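Local atomic coordinates of mitogen (Streptococcus dysgalactiae, PDB entry 2J4X), a protein that acts as a bacterial superantigen of the staphylococcal and streptococcal toxin family, binds a zinc ion, and probably functions as a toxin. Residues A[75-79]-A[90-94]; A[32-36]-A[53-59]. The contacts are given in a common frame with arbitrary orientation. Residues are numbered along the deposited sequence.

Contacts 1 and 2 illustrate how a small OB-fold barrel is assembled from successive strand pairings. Their centres lie 9 Å apart, and strand 53-57 of contact 2 runs parallel beside strand 87-98 of contact 1 in one mixed sheet. At this seam Asn90 N approaches Val53 O to 2.7 Å and Val92 O approaches Asn57 N to 2.7 Å, both probable hydrogen bonds, while the ring atom Tyr91 CD2 packs 3.8 Å from Ser55 CB. Along the chain contact 2 closes before contact 1 opens. Neither touches the zinc ion, whose ligands His171, His201 and Asp203 belong to the beta-grasp half of the molecule.

Contact 1 of 2, residues A[75-79]-A[90-94]; sequences YALIK and NYVDG
When a hairpin bends around a barrel, regular pairing can give way to water and side chains. Here strands 71-84 and 87-98 of the OB-fold domain show it: residues 75-78 and 90-93 are extended and approach to 4.6 Å between strand axes, but the strand directions differ by 126°, well short of antiparallel. At Asn90, OD1 lies 3.8 Å from Ile78 CD1, the isoleucine being in the mt rotamer. Tyr91 supplies the direct backbone link: its O accepts a hydrogen bond from Lys79 N at 2.7 Å, nearly linear at 168°, and also meets Ile78 CA in a 3.4 Å CA-H...O contact. Lys79, with phi/psi of -88/-37, leaves the extended conformation here. The Tyr91 ring leads away, and its hydroxyl hydrogen-bonds Ser82. Val92 and Ile78 are the nearest pair, CA to CA 4.8 Å; Val92 CG1 packs 4.0 Å from Ile78 CG1 and Val92 CG2 3.5 Å from Ala76 CB. At Asp93 the strands are too far apart for direct pairing, Leu77 O lying 4.4 Å from Asp93 N. A water spans the gap, donating to Leu77 O at 2.5 Å and accepting from Asp93 N at 3.0 Å, while Gln138 of helix 137-150 joins Leu77 N to Asp93 O. Lys79 NZ forms a salt bridge with Asp93 OD2 at 3.0 Å, an oxygen shared with Asn57. Gly94, turning off with phi/psi 45/-136, brings its O within 3.7 Å of Ala76 CB. The chemistry implies that between these two segments one direct backbone bond is supplemented by apolar packing, water, a helix glutamine and a charge pair.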
loop_
_atom_site.group_PDB
_atom_site.type_symbol
_atom_site.label_atom_id
_atom_site.label_comp_id
_atom_site.label_asym_id
_atom_site.label_seq_id
_atom_site.Cartn_x
_atom_site.Cartn_y
_atom_site.Cartn_z
ATOM N N TYR A 75 -1.275 6.887 -5.464
ATOM C CA TYR A 75 -1.621 5.485 -5.358
ATOM C C TYR A 75 -1.960 5.353 -3.882
ATOM O O TYR A 75 -1.076 5.262 -3.042
ATOM C CB TYR A 75 -0.468 4.552 -5.698
ATOM C CG TYR A 75 -0.983 3.140 -5.845
ATOM C CD1 TYR A 75 -1.161 2.573 -7.093
ATOM C CD2 TYR A 75 -1.427 2.418 -4.733
ATOM C CE1 TYR A 75 -1.785 1.327 -7.239
ATOM C CE2 TYR A 75 -2.045 1.176 -4.865
ATOM C CZ TYR A 75 -2.226 0.640 -6.123
ATOM O OH TYR A 75 -2.875 -0.561 -6.273
ATOM N N ALA A 76 -3.245 5.378 -3.559
ATOM C CA ALA A 76 -3.656 5.277 -2.176
ATOM C C ALA A 76 -4.969 4.546 -2.026
ATOM O O ALA A 76 -5.830 4.618 -2.890
ATOM C CB ALA A 76 -3.770 6.654 -1.579
ATOM N N LEU A 77 -5.116 3.837 -0.916
ATOM C CA LEU A 77 -6.336 3.109 -0.612
ATOM C C LEU A 77 -7.368 4.154 -0.169
ATOM O O LEU A 77 -7.028 5.086 0.556
ATOM C CB LEU A 77 -6.067 2.104 0.524
ATOM C CG LEU A 77 -7.136 1.153 1.074
ATOM C CD1 LEU A 77 -7.530 0.072 0.079
ATOM C CD2 LEU A 77 -6.563 0.511 2.293
ATOM N N ILE A 78 -8.616 4.018 -0.614
ATOM C CA ILE A 78 -9.675 4.957 -0.221
ATOM C C ILE A 78 -10.203 4.562 1.172
ATOM O O ILE A 78 -10.505 3.399 1.404
ATOM C CB ILE A 78 -10.834 4.943 -1.272
ATOM C CG1 ILE A 78 -10.308 5.457 -2.624
ATOM C CG2 ILE A 78 -12.008 5.779 -0.780
ATOM C CD1 ILE A 78 -11.315 5.453 -3.732
ATOM N N LYS A 79 -10.278 5.520 2.098
ATOM C CA LYS A 79 -10.753 5.277 3.471
ATOM C C LYS A 79 -12.259 5.419 3.558
ATOM O O LYS A 79 -12.924 4.703 4.305
ATOM C CB LYS A 79 -10.152 6.292 4.445
ATOM C CG LYS A 79 -8.677 6.209 4.635
ATOM C CD LYS A 79 -8.108 7.579 4.973
ATOM C CE LYS A 79 -8.759 8.219 6.193
ATOM N NZ LYS A 79 -8.038 9.479 6.600
ATOM N N ASN A 90 -13.196 11.527 -2.272
ATOM C CA ASN A 90 -12.542 10.249 -2.010
ATOM C C ASN A 90 -11.429 10.582 -1.033
ATOM O O ASN A 90 -10.520 11.349 -1.371
ATOM C CB ASN A 90 -11.921 9.668 -3.279
ATOM C CG ASN A 90 -12.944 9.363 -4.364
ATOM O OD1 ASN A 90 -12.658 8.617 -5.299
ATOM N ND2 ASN A 90 -14.131 9.941 -4.256
ATOM N N TYR A 91 -11.498 10.026 0.173
ATOM C CA TYR A 91 -10.471 10.291 1.172
ATOM C C TYR A 91 -9.430 9.183 1.233
ATOM O O TYR A 91 -9.770 8.008 1.170
ATOM C CB TYR A 91 -11.104 10.470 2.541
ATOM C CG TYR A 91 -12.124 11.573 2.572
ATOM C CD1 TYR A 91 -13.448 11.324 2.225
ATOM C CD2 TYR A 91 -11.763 12.875 2.910
ATOM C CE1 TYR A 91 -14.395 12.345 2.207
ATOM C CE2 TYR A 91 -12.698 13.904 2.894
ATOM C CZ TYR A 91 -14.013 13.633 2.539
ATOM O OH TYR A 91 -14.949 14.644 2.493
ATOM N N VAL A 92 -8.157 9.564 1.335
ATOM C CA VAL A 92 -7.066 8.599 1.405
ATOM C C VAL A 92 -5.943 9.193 2.249
ATOM O O VAL A 92 -5.957 10.377 2.549
ATOM C CB VAL A 92 -6.504 8.275 0.007
ATOM C CG1 VAL A 92 -7.628 7.950 -0.954
ATOM C CG2 VAL A 92 -5.671 9.445 -0.503
ATOM N N ASP A 93 -4.987 8.355 2.640
ATOM C CA ASP A 93 -3.816 8.768 3.430
ATOM C C ASP A 93 -2.622 8.673 2.504
ATOM O O ASP A 93 -2.459 7.659 1.830
ATOM C CB ASP A 93 -3.539 7.803 4.592
ATOM C CG ASP A 93 -4.542 7.920 5.732
ATOM O OD1 ASP A 93 -4.624 6.942 6.522
ATOM O OD2 ASP A 93 -5.225 8.975 5.851
ATOM N N GLY A 94 -1.780 9.703 2.477
ATOM C CA GLY A 94 -0.609 9.664 1.613
ATOM C C GLY A 94 -0.811 9.175 0.183
ATOM O O GLY A 94 -1.762 9.578 -0.475
HETATM O O HOH W 1 -5.024 5.443 1.964
#

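Contact 2 of 2, residues A[32-36]-A[53-59]; sequences TQLIF and VISSNVS
This is regular antiparallel strand pairing in the wall of the N-terminal OB-fold barrel, between strand 33-36, which also pairs with strand 24-30, and strand 53-57, whose other neighbour is strand 87-98. It demonstrates how a barrel wall is laced by a plain ladder: axes come within 4.4 Å at 160°, and the register runs Gln33 to Asn57, Leu34 to Ser56, Ile35 to Ser55 and Phe36 to Ile54. Two hydrogen-bonded pairs carry it. Leu34 N donates to Ser56 O at 2.9 Å and Ser56 N to Leu34 O at 3.0 Å; Phe36 N reaches Ile54 O at 2.9 Å, bent to 138°, and Ile54 N reaches Phe36 O at 3.2 Å. Between them sits the non-hydrogen-bonded pair Ile35 with Ser55, CA-CA 4.6 Å; a second, Gln33 with Asn57 at 4.4 Å, follows Leu34-Ser56 on the Thr32 side. Past the strand ends, Val58 N still donates to Thr32 O at 2.9 Å. Ser59 then caps helix 60-65 through a bond from Gln62 N to its OG. Gln33, Ile35, Ser55 and Asn57 share one face, where Gln33 CB lies 3.4 Å from Ser55 OG. Ile35 CG2 meets Val53 CG1 at 3.3 Å. Leu34, Phe36, Ile54 and Ser56 occupy the other face, buried and consistent with the barrel interior: Phe36, with chi1 at m, also touches Met24, Ile26, Val72 and Ile74. Leu34 CD1 packs against Val58 CG2 at 3.9 Å. Ser56, hydrogen-bonded through OG to Gly94 O, sets its CB near the plane of the Phe36 ring, 4.0 Å from Phe36 CE2.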
loop_
_atom_site.group_PDB
_atom_site.type_symbol
_atom_site.label_atom_id
_atom_site.label_comp_id
_atom_site.label_asym_id
_atom_site.label_seq_id
_atom_site.Cartn_x
_atom_site.Cartn_y
_atom_site.Cartn_z
ATOM N N THR A 32 -4.041 19.367 6.887
ATOM C CA THR A 32 -3.083 18.287 6.706
ATOM C C THR A 32 -3.525 17.506 5.456
ATOM O O THR A 32 -2.899 16.525 5.054
ATOM C CB THR A 32 -3.040 17.409 7.996
ATOM O OG1 THR A 32 -1.731 17.493 8.577
ATOM C CG2 THR A 32 -3.393 15.967 7.715
ATOM N N GLN A 33 -4.600 17.991 4.833
ATOM C CA GLN A 33 -5.166 17.385 3.632
ATOM C C GLN A 33 -4.679 18.121 2.384
ATOM O O GLN A 33 -4.687 19.347 2.348
ATOM C CB GLN A 33 -6.706 17.454 3.643
ATOM C CG GLN A 33 -7.396 17.376 5.008
ATOM C CD GLN A 33 -7.104 16.093 5.782
ATOM O OE1 GLN A 33 -7.193 14.993 5.234
ATOM N NE2 GLN A 33 -6.770 16.232 7.072
ATOM N N LEU A 34 -4.247 17.367 1.375
ATOM C CA LEU A 34 -3.814 17.936 0.097
ATOM C C LEU A 34 -4.937 17.523 -0.859
ATOM O O LEU A 34 -5.162 16.336 -1.096
ATOM C CB LEU A 34 -2.459 17.360 -0.341
ATOM C CG LEU A 34 -1.285 17.609 0.624
ATOM C CD1 LEU A 34 -0.038 16.984 0.059
ATOM C CD2 LEU A 34 -1.049 19.087 0.836
ATOM N N ILE A 35 -5.661 18.509 -1.382
ATOM C CA ILE A 35 -6.795 18.262 -2.260
ATOM C C ILE A 35 -6.497 18.335 -3.748
ATOM O O ILE A 35 -5.647 19.107 -4.207
ATOM C CB ILE A 35 -7.943 19.217 -1.898
ATOM C CG1 ILE A 35 -8.205 19.097 -0.390
ATOM C CG2 ILE A 35 -9.185 18.896 -2.722
ATOM C CD1 ILE A 35 -9.433 19.787 0.105
ATOM N N PHE A 36 -7.214 17.505 -4.495
ATOM C CA PHE A 36 -7.044 17.414 -5.931
ATOM C C PHE A 36 -8.398 17.459 -6.634
ATOM O O PHE A 36 -9.418 17.124 -6.048
ATOM C CB PHE A 36 -6.348 16.087 -6.284
ATOM C CG PHE A 36 -5.042 15.855 -5.563
ATOM C CD1 PHE A 36 -3.827 16.205 -6.158
ATOM C CD2 PHE A 36 -5.024 15.266 -4.296
ATOM C CE1 PHE A 36 -2.601 15.972 -5.510
ATOM C CE2 PHE A 36 -3.811 15.026 -3.630
ATOM C CZ PHE A 36 -2.596 15.379 -4.240
ATOM N N VAL A 53 -13.504 14.643 -6.150
ATOM C CA VAL A 53 -12.388 15.286 -5.462
ATOM C C VAL A 53 -11.613 14.276 -4.622
ATOM O O VAL A 53 -12.221 13.449 -3.949
ATOM C CB VAL A 53 -12.901 16.366 -4.519
ATOM C CG1 VAL A 53 -11.734 17.102 -3.907
ATOM C CG2 VAL A 53 -13.837 17.298 -5.263
ATOM N N ILE A 54 -10.282 14.354 -4.641
ATOM C CA ILE A 54 -9.436 13.433 -3.868
ATOM C C ILE A 54 -8.724 14.172 -2.753
ATOM O O ILE A 54 -7.968 15.098 -2.999
ATOM C CB ILE A 54 -8.351 12.752 -4.755
ATOM C CG1 ILE A 54 -9.017 11.985 -5.889
ATOM C CG2 ILE A 54 -7.503 11.792 -3.926
ATOM C CD1 ILE A 54 -8.055 11.605 -6.973
ATOM N N SER A 55 -8.966 13.755 -1.522
ATOM C CA SER A 55 -8.319 14.392 -0.388
ATOM C C SER A 55 -7.303 13.436 0.215
ATOM O O SER A 55 -7.647 12.348 0.658
ATOM C CB SER A 55 -9.344 14.784 0.677
ATOM O OG SER A 55 -8.689 15.340 1.806
ATOM N N SER A 56 -6.044 13.847 0.232
ATOM C CA SER A 56 -4.995 13.020 0.778
ATOM C C SER A 56 -4.541 13.559 2.135
ATOM O O SER A 56 -3.989 14.654 2.240
ATOM C CB SER A 56 -3.830 12.977 -0.197
ATOM O OG SER A 56 -2.843 12.079 0.252
ATOM N N ASN A 57 -4.800 12.789 3.184
ATOM C CA ASN A 57 -4.402 13.173 4.522
ATOM C C ASN A 57 -2.934 12.784 4.604
ATOM O O ASN A 57 -2.580 11.641 4.295
ATOM C CB ASN A 57 -5.268 12.412 5.537
ATOM C CG ASN A 57 -4.762 12.522 6.964
ATOM O OD1 ASN A 57 -4.331 13.585 7.414
ATOM N ND2 ASN A 57 -4.830 11.409 7.696
ATOM N N VAL A 58 -2.080 13.744 4.971
ATOM C CA VAL A 58 -0.636 13.514 5.086
ATOM C C VAL A 58 -0.112 14.120 6.391
ATOM O O VAL A 58 -0.815 14.896 7.018
ATOM C CB VAL A 58 0.139 14.127 3.885
ATOM C CG1 VAL A 58 1.353 13.288 3.586
ATOM C CG2 VAL A 58 -0.724 14.161 2.642
ATOM N N SER A 59 1.102 13.759 6.806
ATOM C CA SER A 59 1.686 14.272 8.052
ATOM C C SER A 59 2.076 15.733 7.941
ATOM O O SER A 59 2.390 16.204 6.851
ATOM C CB SER A 59 2.945 13.492 8.424
ATOM O OG SER A 59 4.010 13.802 7.545
#